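CAIP (PDB 5LBH) binds iron and probably stores it as a Dps-like mini-ferritin of twelve subunits and, as an antigen, promotes the differentiation of macrophages into foam cells. Local coordinates at residues 10-15 and 65-70; 20-25 and 39-44; 56-61 and 117-122; 76-81 and 100-105. All coordinates share one frame; numbering follows the deposited sequence.

Interaction 1. Residues 10-15 and 65-70; sequences QIQADA and MPYVTL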
loop_
_atom_site.group_PDB
_atom_site.type_symbol
_atom_site.label_atom_id
_atom_site.label_comp_id
_atom_site.label_asym_id
_atom_site.label_seq_id
_atom_site.Cartn_x
_atom_site.Cartn_y
_atom_site.Cartn_z
ATOM N N GLN A 10 -22.896 24.659 -21.929
ATOM C CA GLN A 10 -23.721 25.231 -20.876
ATOM C C GLN A 10 -23.392 24.574 -19.531
ATOM O O GLN A 10 -23.169 25.261 -18.524
ATOM C CB GLN A 10 -25.202 25.084 -21.251
ATOM C CG GLN A 10 -26.163 25.652 -20.220
ATOM C CD GLN A 10 -26.092 27.160 -20.137
ATOM O OE1 GLN A 10 -26.065 27.849 -21.154
ATOM N NE2 GLN A 10 -26.029 27.677 -18.932
ATOM N N ILE A 11 -23.306 23.239 -19.509
ATOM C CA ILE A 11 -22.867 22.535 -18.302
ATOM C C ILE A 11 -21.492 23.044 -17.857
ATOM O O ILE A 11 -21.236 23.245 -16.664
ATOM C CB ILE A 11 -22.834 21.015 -18.562
ATOM C CG1 ILE A 11 -24.230 20.477 -18.933
ATOM C CG2 ILE A 11 -22.253 20.292 -17.360
ATOM C CD1 ILE A 11 -24.467 19.074 -18.616
ATOM N N GLN A 12 -20.586 23.252 -18.817
ATOM C CA GLN A 12 -19.251 23.739 -18.503
ATOM C C GLN A 12 -19.308 25.083 -17.781
ATOM O O GLN A 12 -18.687 25.263 -16.725
ATOM C CB GLN A 12 -18.426 23.842 -19.786
ATOM C CG GLN A 12 -16.967 24.163 -19.545
ATOM C CD GLN A 12 -16.256 24.695 -20.772
ATOM O OE1 GLN A 12 -16.838 24.797 -21.845
ATOM N NE2 GLN A 12 -14.988 25.045 -20.614
ATOM N N ALA A 13 -20.064 26.040 -18.335
ATOM C CA ALA A 13 -20.109 27.376 -17.751
ATOM C C ALA A 13 -20.734 27.357 -16.360
ATOM O O ALA A 13 -20.242 28.022 -15.439
ATOM C CB ALA A 13 -20.862 28.331 -18.677
ATOM N N ASP A 14 -21.827 26.614 -16.188
ATOM C CA ASP A 14 -22.441 26.556 -14.870
ATOM C C ASP A 14 -21.562 25.804 -13.879
ATOM O O ASP A 14 -21.580 26.128 -12.682
ATOM C CB ASP A 14 -23.834 25.932 -14.960
ATOM C CG ASP A 14 -24.826 26.811 -15.725
ATOM O OD1 ASP A 14 -24.923 28.044 -15.476
ATOM O OD2 ASP A 14 -25.518 26.250 -16.596
ATOM N N ALA A 15 -20.798 24.795 -14.344
ATOM C CA ALA A 15 -19.865 24.109 -13.444
ATOM C C ALA A 15 -18.812 25.071 -12.910
ATOM O O ALA A 15 -18.480 25.035 -11.718
ATOM C CB ALA A 15 -19.187 22.920 -14.124
ATOM N N MET A 65 -15.129 23.663 -29.983
ATOM C CA MET A 65 -14.349 24.348 -28.968
ATOM C C MET A 65 -15.248 24.630 -27.783
ATOM O O MET A 65 -16.365 25.133 -27.965
ATOM C CB MET A 65 -13.761 25.666 -29.483
ATOM C CG MET A 65 -12.715 25.582 -30.597
ATOM S SD MET A 65 -13.091 26.811 -31.870
ATOM C CE MET A 65 -13.167 28.333 -30.909
ATOM N N PRO A 66 -14.821 24.310 -26.574
ATOM C CA PRO A 66 -15.572 24.710 -25.382
ATOM C C PRO A 66 -15.225 26.150 -25.031
ATOM O O PRO A 66 -14.404 26.794 -25.683
ATOM C CB PRO A 66 -15.092 23.726 -24.305
ATOM C CG PRO A 66 -13.704 23.316 -24.751
ATOM C CD PRO A 66 -13.601 23.543 -26.247
ATOM N N TYR A 67 -15.852 26.650 -23.972
ATOM C CA TYR A 67 -15.470 27.961 -23.477
ATOM C C TYR A 67 -14.051 27.902 -22.948
ATOM O O TYR A 67 -13.598 26.884 -22.418
ATOM C CB TYR A 67 -16.414 28.434 -22.384
ATOM C CG TYR A 67 -17.808 28.687 -22.875
ATOM C CD1 TYR A 67 -18.055 29.636 -23.872
ATOM C CD2 TYR A 67 -18.889 28.018 -22.315
ATOM C CE1 TYR A 67 -19.350 29.884 -24.315
ATOM C CE2 TYR A 67 -20.182 28.262 -22.742
ATOM C CZ TYR A 67 -20.411 29.188 -23.741
ATOM O OH TYR A 67 -21.710 29.410 -24.155
ATOM N N VAL A 68 -13.329 29.006 -23.128
ATOM C CA VAL A 68 -11.924 29.049 -22.767
ATOM C C VAL A 68 -11.543 30.256 -21.916
ATOM O O VAL A 68 -10.401 30.350 -21.466
ATOM C CB VAL A 68 -11.095 28.955 -24.069
ATOM C CG1 VAL A 68 -10.124 30.100 -24.291
ATOM C CG2 VAL A 68 -10.446 27.570 -24.168
ATOM N N THR A 69 -12.488 31.133 -21.590
ATOM C CA THR A 69 -12.210 32.265 -20.716
ATOM C C THR A 69 -13.342 32.399 -19.708
ATOM O O THR A 69 -14.494 32.079 -20.007
ATOM C CB THR A 69 -12.061 33.579 -21.481
ATOM O OG1 THR A 69 -13.139 33.706 -22.406
ATOM C CG2 THR A 69 -10.742 33.584 -22.259
ATOM N N LEU A 70 -13.002 32.871 -18.506
ATOM C CA LEU A 70 -14.013 33.140 -17.490
ATOM C C LEU A 70 -14.980 34.218 -17.938
ATOM O O LEU A 70 -16.160 34.179 -17.568
ATOM C CB LEU A 70 -13.339 33.552 -16.182
ATOM C CG LEU A 70 -12.768 32.359 -15.425
ATOM C CD1 LEU A 70 -12.065 32.815 -14.160
ATOM C CD2 LEU A 70 -13.881 31.352 -15.095
HETATM O O HOH W 1 -23.925 28.092 -22.969
#
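The Tyr67 ring is approached obliquely by Gln12 OE1 and by Ala13, whose CB is 4.1 Å from Tyr67 CE2, while a water lies in plane at the ring's edge. That water is 2.8 Å from Tyr67 OH and donates to Gln10 OE1. Lys9 adds a cation-pi contact, and Met73 and Ala76 of helix 70-76 also touch the ring. The other flat group, the carboxamide of Gln12, spends both polar ends on the backbone of Tyr67: Gln12 OE1 accepts from Tyr67 N at 3.0 Å, and Gln12 NE2 donates to Tyr67 O at 2.9 Å. Neither bond is straight (N-H...O 139° and 153°). With CG anti to the backbone N (chi1 -172°) and the chain extended beyond it, Gln12 spans the gap from helix 4-28 to the loop. Pro66 CB lies 3.2 Å from Gln12 OE1. One amide thus serves both the N-H and the C=O of Tyr67, much as a peptide group would, and pins the loop after helix 34-61 to the first helix, just ahead of helix 70-76, the short helix between the second and third bundle helices that marks Dps proteins.

Interaction 2. Residues 20-25 and 39-44; sequences VKVHNF and KATQEI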
loop_
_atom_site.group_PDB
_atom_site.type_symbol
_atom_site.label_atom_id
_atom_site.label_comp_id
_atom_site.label_asym_id
_atom_site.label_seq_id
_atom_site.Cartn_x
_atom_site.Cartn_y
_atom_site.Cartn_z
ATOM N N VAL A 20 -16.877 27.932 -7.911
ATOM C CA VAL A 20 -16.476 29.038 -7.049
ATOM C C VAL A 20 -17.509 29.274 -5.952
ATOM O O VAL A 20 -17.148 29.533 -4.801
ATOM C CB VAL A 20 -16.213 30.311 -7.882
ATOM C CG1 VAL A 20 -16.046 31.508 -6.979
ATOM C CG2 VAL A 20 -14.946 30.145 -8.714
ATOM N N LYS A 21 -18.799 29.178 -6.277
ATOM C CA LYS A 21 -19.816 29.335 -5.243
ATOM C C LYS A 21 -19.610 28.346 -4.094
ATOM O O LYS A 21 -19.788 28.695 -2.918
ATOM C CB LYS A 21 -21.211 29.146 -5.824
ATOM C CG LYS A 21 -22.277 29.343 -4.783
ATOM C CD LYS A 21 -23.653 29.006 -5.286
ATOM C CE LYS A 21 -24.219 30.007 -6.246
ATOM N NZ LYS A 21 -25.647 29.635 -6.603
ATOM N N VAL A 22 -19.245 27.104 -4.412
ATOM C CA VAL A 22 -19.075 26.108 -3.361
ATOM C C VAL A 22 -17.821 26.388 -2.518
ATOM O O VAL A 22 -17.817 26.116 -1.315
ATOM C CB VAL A 22 -19.088 24.695 -3.988
ATOM C CG1 VAL A 22 -18.771 23.610 -2.952
ATOM C CG2 VAL A 22 -20.430 24.431 -4.640
ATOM N N HIS A 23 -16.758 26.968 -3.100
ATOM C CA HIS A 23 -15.637 27.417 -2.268
ATOM C C HIS A 23 -16.114 28.441 -1.233
ATOM O O HIS A 23 -15.688 28.426 -0.072
ATOM C CB HIS A 23 -14.537 28.022 -3.147
ATOM C CG HIS A 23 -13.577 27.017 -3.709
ATOM N ND1 HIS A 23 -13.818 26.337 -4.887
ATOM C CD2 HIS A 23 -12.346 26.624 -3.296
ATOM C CE1 HIS A 23 -12.795 25.543 -5.157
ATOM N NE2 HIS A 23 -11.889 25.702 -4.210
ATOM N N ASN A 24 -17.034 29.314 -1.633
ATOM C CA ASN A 24 -17.599 30.292 -0.718
ATOM C C ASN A 24 -18.374 29.610 0.416
ATOM O O ASN A 24 -18.183 29.941 1.592
ATOM C CB ASN A 24 -18.455 31.258 -1.540
ATOM C CG ASN A 24 -19.149 32.300 -0.717
ATOM O OD1 ASN A 24 -18.849 32.500 0.449
ATOM N ND2 ASN A 24 -20.066 33.021 -1.356
ATOM N N PHE A 25 -19.229 28.631 0.095
ATOM C CA PHE A 25 -19.862 27.841 1.159
ATOM C C PHE A 25 -18.818 27.160 2.041
ATOM O O PHE A 25 -18.958 27.101 3.271
ATOM C CB PHE A 25 -20.790 26.779 0.560
ATOM C CG PHE A 25 -21.939 27.339 -0.223
ATOM C CD1 PHE A 25 -22.421 28.611 0.040
ATOM C CD2 PHE A 25 -22.541 26.589 -1.219
ATOM C CE1 PHE A 25 -23.485 29.127 -0.681
ATOM C CE2 PHE A 25 -23.609 27.090 -1.940
ATOM C CZ PHE A 25 -24.085 28.367 -1.672
ATOM N N LYS A 39 -16.052 19.947 4.977
ATOM C CA LYS A 39 -15.509 18.829 4.213
ATOM C C LYS A 39 -16.428 18.403 3.060
ATOM O O LYS A 39 -15.947 18.114 1.958
ATOM C CB LYS A 39 -15.233 17.664 5.158
ATOM C CG LYS A 39 -14.501 16.512 4.517
ATOM C CD LYS A 39 -15.408 15.308 4.366
ATOM C CE LYS A 39 -14.620 14.109 3.894
ATOM N NZ LYS A 39 -15.470 12.885 3.791
ATOM N N ALA A 40 -17.743 18.354 3.274
ATOM C CA ALA A 40 -18.634 17.987 2.175
ATOM C C ALA A 40 -18.509 18.975 1.022
ATOM O O ALA A 40 -18.405 18.573 -0.142
ATOM C CB ALA A 40 -20.079 17.889 2.655
ATOM N N THR A 41 -18.509 20.278 1.321
ATOM C CA THR A 41 -18.340 21.259 0.256
ATOM C C THR A 41 -17.009 21.062 -0.471
ATOM O O THR A 41 -16.907 21.337 -1.676
ATOM C CB THR A 41 -18.431 22.689 0.804
ATOM O OG1 THR A 41 -17.481 22.860 1.853
ATOM C CG2 THR A 41 -19.820 22.976 1.339
ATOM N N GLN A 42 -15.971 20.606 0.232
ATOM C CA GLN A 42 -14.707 20.416 -0.470
ATOM C C GLN A 42 -14.802 19.244 -1.447
ATOM O O GLN A 42 -14.304 19.318 -2.576
ATOM C CB GLN A 42 -13.562 20.183 0.499
ATOM C CG GLN A 42 -12.265 20.025 -0.271
ATOM C CD GLN A 42 -11.120 19.484 0.544
ATOM O OE1 GLN A 42 -10.856 18.287 0.514
ATOM N NE2 GLN A 42 -10.457 20.353 1.311
ATOM N N GLU A 43 -15.458 18.164 -1.034
ATOM C CA GLU A 43 -15.698 17.048 -1.939
ATOM C C GLU A 43 -16.538 17.460 -3.145
ATOM O O GLU A 43 -16.306 16.984 -4.263
ATOM C CB GLU A 43 -16.375 15.915 -1.175
ATOM C CG GLU A 43 -15.486 15.315 -0.123
ATOM C CD GLU A 43 -16.184 14.219 0.643
ATOM O OE1 GLU A 43 -15.490 13.279 1.100
ATOM O OE2 GLU A 43 -17.430 14.296 0.784
ATOM N N ILE A 44 -17.517 18.345 -2.939
ATOM C CA ILE A 44 -18.392 18.765 -4.030
ATOM C C ILE A 44 -17.634 19.610 -5.052
ATOM O O ILE A 44 -17.780 19.417 -6.262
ATOM C CB ILE A 44 -19.619 19.502 -3.481
ATOM C CG1 ILE A 44 -20.506 18.548 -2.670
ATOM C CG2 ILE A 44 -20.362 20.227 -4.598
ATOM C CD1 ILE A 44 -21.737 19.237 -2.067
#
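Val22 lays its CG1 methyl against Thr41, 3.2 Å from the carbonyl Thr41 O and 3.9 Å from Thr41 CB. That branch is anti to the backbone N (chi1 174°), which carries it across to the facing helix, and the two side chains pass alongside, pointing oppositely. Val22 CG1 also reaches Ile44, one helical turn further on, where it lies 4.1 Å from Ile44 CG2. Thr41 answers with its methyl: CG2 meets Phe25 CB at 4.0 Å. The Phe25 ring itself turns off from helix 34-61, with Lys21 O 3.7 Å above one face toward the rim, and goes on to meet Phe87 edge-to-face. Helices 4-28 and 34-61 are thus in contact as an antiparallel pair, their local axes 8.8 Å apart at an angle of 167°, as expected for consecutive helices of a ferritin-like four-helix bundle. The closest CA pair is Val22 and Thr41 at 6.1 Å, consistent with the small side chains at this point. The side chains meet through carbon atoms, apart from the Val22 methyl resting on the Thr41 carbonyl, and the hydroxyl of Thr41 is satisfied elsewhere: OG1 is hydrogen-bonded to the His38 and Thr37 carbonyls and to His26 ND1. On the outer side of helix 34-61, Lys39 NZ forms a salt bridge with Glu43 OE1 at 2.7 Å, within a single turn.

Interaction 3. Residues 56-61 and 117-122; sequences AERVLQ and QGDKVS. With FE (Fe (III) ion), chain M.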
loop_
_atom_site.group_PDB
_atom_site.type_symbol
_atom_site.label_atom_id
_atom_site.label_comp_id
_atom_site.label_asym_id
_atom_site.label_seq_id
_atom_site.Cartn_x
_atom_site.Cartn_y
_atom_site.Cartn_z
ATOM N N ALA A 56 -15.677 19.727 -21.052
ATOM C CA ALA A 56 -14.904 20.487 -22.031
ATOM C C ALA A 56 -14.195 19.561 -23.005
ATOM O O ALA A 56 -14.124 19.846 -24.204
ATOM C CB ALA A 56 -13.866 21.371 -21.337
ATOM N N GLU A 57 -13.601 18.480 -22.490
ATOM C CA GLU A 57 -12.899 17.532 -23.343
ATOM C C GLU A 57 -13.848 16.754 -24.238
ATOM O O GLU A 57 -13.485 16.408 -25.366
ATOM C CB GLU A 57 -12.065 16.590 -22.488
ATOM C CG GLU A 57 -10.706 17.181 -22.192
ATOM C CD GLU A 57 -9.914 16.410 -21.164
ATOM O OE1 GLU A 57 -8.935 16.997 -20.659
ATOM O OE2 GLU A 57 -10.237 15.228 -20.874
ATOM N N ARG A 58 -15.078 16.515 -23.793
ATOM C CA ARG A 58 -15.996 15.824 -24.682
ATOM C C ARG A 58 -16.371 16.711 -25.868
ATOM O O ARG A 58 -16.417 16.237 -27.007
ATOM C CB ARG A 58 -17.232 15.371 -23.907
ATOM C CG ARG A 58 -18.246 14.697 -24.785
ATOM C CD ARG A 58 -17.705 13.370 -25.308
ATOM N NE ARG A 58 -18.670 12.668 -26.153
ATOM C CZ ARG A 58 -18.330 11.817 -27.120
ATOM N NH1 ARG A 58 -17.045 11.560 -27.370
ATOM N NH2 ARG A 58 -19.273 11.232 -27.844
ATOM N N VAL A 59 -16.568 18.014 -25.628
ATOM C CA VAL A 59 -16.810 18.954 -26.719
ATOM C C VAL A 59 -15.680 18.876 -27.731
ATOM O O VAL A 59 -15.900 18.856 -28.949
ATOM C CB VAL A 59 -16.969 20.386 -26.154
ATOM C CG1 VAL A 59 -16.887 21.435 -27.239
ATOM C CG2 VAL A 59 -18.254 20.509 -25.371
ATOM N N LEU A 60 -14.458 18.748 -27.239
ATOM C CA LEU A 60 -13.315 18.785 -28.126
ATOM C C LEU A 60 -13.268 17.535 -29.008
ATOM O O LEU A 60 -13.103 17.634 -30.228
ATOM C CB LEU A 60 -12.070 18.928 -27.254
ATOM C CG LEU A 60 -10.857 19.830 -27.497
ATOM C CD1 LEU A 60 -11.157 21.190 -27.998
ATOM C CD2 LEU A 60 -10.156 19.968 -26.193
ATOM N N GLN A 61 -13.507 16.359 -28.432
ATOM C CA GLN A 61 -13.514 15.144 -29.237
ATOM C C GLN A 61 -14.716 15.074 -30.181
ATOM O O GLN A 61 -14.708 14.252 -31.103
ATOM C CB GLN A 61 -13.344 13.910 -28.336
ATOM C CG GLN A 61 -14.249 13.832 -27.166
ATOM C CD GLN A 61 -13.652 13.044 -26.017
ATOM O OE1 GLN A 61 -14.321 12.215 -25.414
ATOM N NE2 GLN A 61 -12.411 13.322 -25.689
ATOM N N GLN A 117 -29.209 11.684 -31.391
ATOM C CA GLN A 117 -28.186 11.744 -32.423
ATOM C C GLN A 117 -27.355 10.472 -32.496
ATOM O O GLN A 117 -26.357 10.439 -33.221
ATOM C CB GLN A 117 -27.255 12.938 -32.187
ATOM C CG GLN A 117 -27.905 14.301 -32.202
ATOM C CD GLN A 117 -26.896 15.391 -31.871
ATOM O OE1 GLN A 117 -25.682 15.131 -31.852
ATOM N NE2 GLN A 117 -27.383 16.618 -31.606
ATOM N N GLY A 118 -27.726 9.428 -31.768
ATOM C CA GLY A 118 -26.857 8.274 -31.789
ATOM C C GLY A 118 -25.544 8.477 -31.074
ATOM O O GLY A 118 -24.625 7.675 -31.253
ATOM N N ASP A 119 -25.422 9.549 -30.287
ATOM C CA ASP A 119 -24.225 9.818 -29.493
ATOM C C ASP A 119 -24.400 9.151 -28.131
ATOM O O ASP A 119 -24.671 9.792 -27.113
ATOM C CB ASP A 119 -24.011 11.323 -29.366
ATOM C CG ASP A 119 -22.728 11.671 -28.674
ATOM O OD1 ASP A 119 -22.418 12.871 -28.572
ATOM O OD2 ASP A 119 -22.033 10.763 -28.196
ATOM N N LYS A 120 -24.192 7.834 -28.114
ATOM C CA LYS A 120 -24.441 7.067 -26.898
ATOM C C LYS A 120 -23.363 7.258 -25.843
ATOM O O LYS A 120 -23.656 7.087 -24.657
ATOM C CB LYS A 120 -24.646 5.581 -27.240
ATOM C CG LYS A 120 -25.839 5.391 -28.178
ATOM C CD LYS A 120 -26.136 3.952 -28.560
ATOM C CE LYS A 120 -25.624 3.626 -29.956
ATOM N NZ LYS A 120 -26.389 2.478 -30.533
ATOM N N VAL A 121 -22.142 7.627 -26.247
ATOM C CA VAL A 121 -21.065 7.903 -25.295
ATOM C C VAL A 121 -21.397 9.116 -24.427
ATOM O O VAL A 121 -21.236 9.079 -23.205
ATOM C CB VAL A 121 -19.730 8.110 -26.035
ATOM C CG1 VAL A 121 -18.639 8.407 -25.038
ATOM C CG2 VAL A 121 -19.355 6.871 -26.843
ATOM N N SER A 122 -21.813 10.227 -25.051
ATOM C CA SER A 122 -22.218 11.401 -24.286
ATOM C C SER A 122 -23.434 11.092 -23.411
ATOM O O SER A 122 -23.513 11.531 -22.254
ATOM C CB SER A 122 -22.543 12.559 -25.227
ATOM O OG SER A 122 -21.407 13.054 -25.885
HETATM FE FE FE M . -7.895 16.594 -18.775
#
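Arg58 reaches from helix 34-61 to Asp119 and Ser122 at the start of helix 120-144. Arg58 NE donates to Ser122 OG at 2.8 Å in an almost straight bond (174°), with the oxygen in the guanidinium plane. Arg58 NH2 makes a salt bridge to Asp119 OD2, also 2.8 Å, on the syn side of the carboxylate; the two planes stand 58° apart. Arg58 NH1 has a weak bond to Gln61 OE1 and a further one to Gln134 of a third subunit. Val121 CG1 lies 4.0 Å above the centre of the Arg58 guanidinium. The bend at chi2 (67°) brings the group to this edge-on meeting. As N-cap of helix 120-144, Asp119 accepts from Ser122 N at OD2 (3.2 Å), from the face opposite to Arg58 NH2, while Ser122 OG donates to Asp119 OD1 at 2.9 Å. Glu57 OE1 binds the iron at 2.2 Å, joined by Asp53 and by His26 of a second subunit, an inter-subunit site as in Dps proteins; Glu57 OE2 pairs with Lys135 of the third subunit in a salt bridge. The capping carboxylate therefore serves both a helix start and a cation, so its negative charge is probably well stabilised, and Arg58 ties two bundle helices to a neighbouring subunit.

Interaction 4. Residues 76-81 and 100-105; sequences AAKIKE and YEYFLK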
loop_
_atom_site.group_PDB
_atom_site.type_symbol
_atom_site.label_atom_id
_atom_site.label_comp_id
_atom_site.label_asym_id
_atom_site.label_seq_id
_atom_site.Cartn_x
_atom_site.Cartn_y
_atom_site.Cartn_z
ATOM N N ALA A 76 -22.329 32.981 -20.131
ATOM C CA ALA A 76 -23.171 31.829 -20.457
ATOM C C ALA A 76 -23.843 31.215 -19.233
ATOM O O ALA A 76 -24.900 30.582 -19.372
ATOM C CB ALA A 76 -22.364 30.759 -21.183
ATOM N N ALA A 77 -23.282 31.406 -18.046
ATOM C CA ALA A 77 -23.770 30.693 -16.879
ATOM C C ALA A 77 -25.182 31.138 -16.540
ATOM O O ALA A 77 -25.502 32.327 -16.581
ATOM C CB ALA A 77 -22.851 30.941 -15.690
ATOM N N LYS A 78 -26.041 30.172 -16.234
ATOM C CA LYS A 78 -27.334 30.512 -15.666
ATOM C C LYS A 78 -27.345 30.429 -14.149
ATOM O O LYS A 78 -28.194 31.068 -13.516
ATOM C CB LYS A 78 -28.425 29.611 -16.242
ATOM C CG LYS A 78 -28.561 29.796 -17.727
ATOM C CD LYS A 78 -29.910 29.360 -18.232
ATOM C CE LYS A 78 -30.046 29.707 -19.708
ATOM N NZ LYS A 78 -31.485 29.662 -20.150
ATOM N N ILE A 79 -26.430 29.666 -13.550
ATOM C CA ILE A 79 -26.340 29.631 -12.098
ATOM C C ILE A 79 -25.840 30.978 -11.605
ATOM O O ILE A 79 -24.868 31.525 -12.138
ATOM C CB ILE A 79 -25.439 28.471 -11.645
ATOM C CG1 ILE A 79 -26.223 27.176 -11.784
ATOM C CG2 ILE A 79 -24.989 28.641 -10.193
ATOM C CD1 ILE A 79 -25.516 26.008 -11.344
ATOM N N LYS A 80 -26.518 31.530 -10.599
ATOM C CA LYS A 80 -26.198 32.868 -10.114
ATOM C C LYS A 80 -25.018 32.816 -9.160
ATOM O O LYS A 80 -24.884 31.875 -8.378
ATOM C CB LYS A 80 -27.399 33.490 -9.400
ATOM C CG LYS A 80 -28.694 33.499 -10.207
ATOM C CD LYS A 80 -28.753 34.654 -11.180
ATOM C CE LYS A 80 -30.093 34.677 -11.933
ATOM N NZ LYS A 80 -31.273 34.742 -11.007
ATOM N N GLU A 81 -24.154 33.823 -9.236
ATOM C CA GLU A 81 -23.109 33.970 -8.237
ATOM C C GLU A 81 -23.692 34.470 -6.918
ATOM O O GLU A 81 -24.781 35.043 -6.871
ATOM C CB GLU A 81 -21.993 34.885 -8.744
ATOM C CG GLU A 81 -21.144 34.188 -9.805
ATOM C CD GLU A 81 -19.776 34.822 -10.030
ATOM O OE1 GLU A 81 -19.713 35.918 -10.639
ATOM O OE2 GLU A 81 -18.767 34.228 -9.546
ATOM N N TYR A 100 -28.506 21.526 -7.651
ATOM C CA TYR A 100 -28.491 20.134 -8.107
ATOM C C TYR A 100 -29.704 19.814 -8.976
ATOM O O TYR A 100 -29.608 19.028 -9.924
ATOM C CB TYR A 100 -28.454 19.176 -6.920
ATOM C CG TYR A 100 -27.090 18.891 -6.399
ATOM C CD1 TYR A 100 -25.989 19.584 -6.869
ATOM C CD2 TYR A 100 -26.891 17.888 -5.484
ATOM C CE1 TYR A 100 -24.725 19.310 -6.403
ATOM C CE2 TYR A 100 -25.635 17.602 -5.010
ATOM C CZ TYR A 100 -24.558 18.313 -5.472
ATOM O OH TYR A 100 -23.306 18.025 -4.986
ATOM N N GLU A 101 -30.871 20.369 -8.626
ATOM C CA GLU A 101 -32.066 20.162 -9.435
ATOM C C GLU A 101 -31.884 20.789 -10.804
ATOM O O GLU A 101 -32.397 20.278 -11.809
ATOM C CB GLU A 101 -33.277 20.826 -8.780
ATOM C CG GLU A 101 -33.386 20.598 -7.315
ATOM C CD GLU A 101 -34.399 19.576 -6.974
ATOM O OE1 GLU A 101 -34.466 18.579 -7.726
ATOM O OE2 GLU A 101 -35.085 19.753 -5.936
ATOM N N TYR A 102 -31.162 21.903 -10.852
ATOM C CA TYR A 102 -30.851 22.531 -12.121
ATOM C C TYR A 102 -29.916 21.657 -12.948
ATOM O O TYR A 102 -30.185 21.386 -14.120
ATOM C CB TYR A 102 -30.243 23.898 -11.857
ATOM C CG TYR A 102 -29.681 24.552 -13.079
ATOM C CD1 TYR A 102 -28.301 24.616 -13.276
ATOM C CD2 TYR A 102 -30.516 25.086 -14.048
ATOM C CE1 TYR A 102 -27.773 25.221 -14.395
ATOM C CE2 TYR A 102 -30.001 25.684 -15.163
ATOM C CZ TYR A 102 -28.627 25.752 -15.339
ATOM O OH TYR A 102 -28.101 26.351 -16.469
ATOM N N PHE A 103 -28.832 21.173 -12.344
ATOM C CA PHE A 103 -27.925 20.283 -13.064
ATOM C C PHE A 103 -28.630 18.998 -13.483
ATOM O O PHE A 103 -28.346 18.456 -14.556
ATOM C CB PHE A 103 -26.691 19.973 -12.211
ATOM C CG PHE A 103 -25.626 21.051 -12.241
ATOM C CD1 PHE A 103 -24.836 21.250 -13.367
ATOM C CD2 PHE A 103 -25.402 21.861 -11.128
ATOM C CE1 PHE A 103 -23.820 22.229 -13.377
ATOM C CE2 PHE A 103 -24.414 22.835 -11.128
ATOM C CZ PHE A 103 -23.629 23.029 -12.257
ATOM N N LEU A 104 -29.561 18.500 -12.668
ATOM C CA LEU A 104 -30.280 17.291 -13.061
ATOM C C LEU A 104 -31.041 17.505 -14.372
ATOM O O LEU A 104 -30.924 16.694 -15.302
ATOM C CB LEU A 104 -31.213 16.838 -11.941
ATOM C CG LEU A 104 -32.152 15.683 -12.273
ATOM C CD1 LEU A 104 -31.414 14.354 -12.415
ATOM C CD2 LEU A 104 -33.189 15.571 -11.183
ATOM N N LYS A 105 -31.800 18.614 -14.482
ATOM C CA LYS A 105 -32.476 18.934 -15.745
ATOM C C LYS A 105 -31.483 18.993 -16.899
ATOM O O LYS A 105 -31.698 18.385 -17.952
ATOM C CB LYS A 105 -33.223 20.262 -15.648
ATOM C CG LYS A 105 -34.586 20.220 -14.987
ATOM C CD LYS A 105 -35.311 21.546 -15.219
ATOM C CE LYS A 105 -34.659 22.722 -14.465
ATOM N NZ LYS A 105 -35.115 22.823 -13.041
#
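The backbones keep their distance, the nearest CA atoms being Ile79 and Tyr102 at 8.4 Å, and side chains from an irregular stretch and a helix bridge the gap. Ile79 does most of the apolar work. Ile79 CG1, anti to the carbonyl carbon (chi1 -76°), sits 3.6 Å from Tyr102 CE1, and the terminal Ile79 CD1 goes further, to 3.4 Å from Phe103 CE2. One side chain thereby touches two rings of successive residues, crossing the Tyr102 side chain obliquely and that of Phe103 at about a right angle. Lys78 contributes its aliphatic part: CB lies 3.3 Å from Tyr102 OH, and the extended chain beyond it crosses the tyrosine at about a right angle on its way outward. Residues 76-81 belong to the connection between the second and third long helices of the ferritin-like bundle, after the short helix 70-76, and here that connection is laid against helix 89-116. Tyr102 has CG anti to its backbone N (chi1 171°), which sends the phenol toward the connection, where its OH is hydrogen-bonded to Asp14 OD2 of helix 4-28. The other oxygen of that carboxylate accepts from the backbone N of Ile79 and probably from that of Lys78. Phe103, more deeply placed, also meets the ring of Phe48 on helix 34-61. Further along, Glu81 accepts from the backbone N of Leu70 and Ala71 of a second subunit.

Interactions 1, 2 and 4 join helix 4-28, helix 34-61, helix 89-116 and the long connection between the last two; interaction 3 completes the four-helix bundle by joining helix 34-61 to helix 120-144. Interaction 2 is nested within the loop closed by interaction 1, interaction 4 within that of interaction 3, and interactions 1 and 3 alternate along the chain. Interactions 1 and 4 (centres 12 Å apart) touch through Asp14, interactions 2 and 4 (15 Å) also touch, and interaction 1 packs on interaction 3 through Pro66. Interactions 2 and 3 sit on opposite sides of the chain's centre, 28 Å apart. All four meet a second subunit, and interaction 3 a third, so they probably help to shape the subunit interfaces and iron sites.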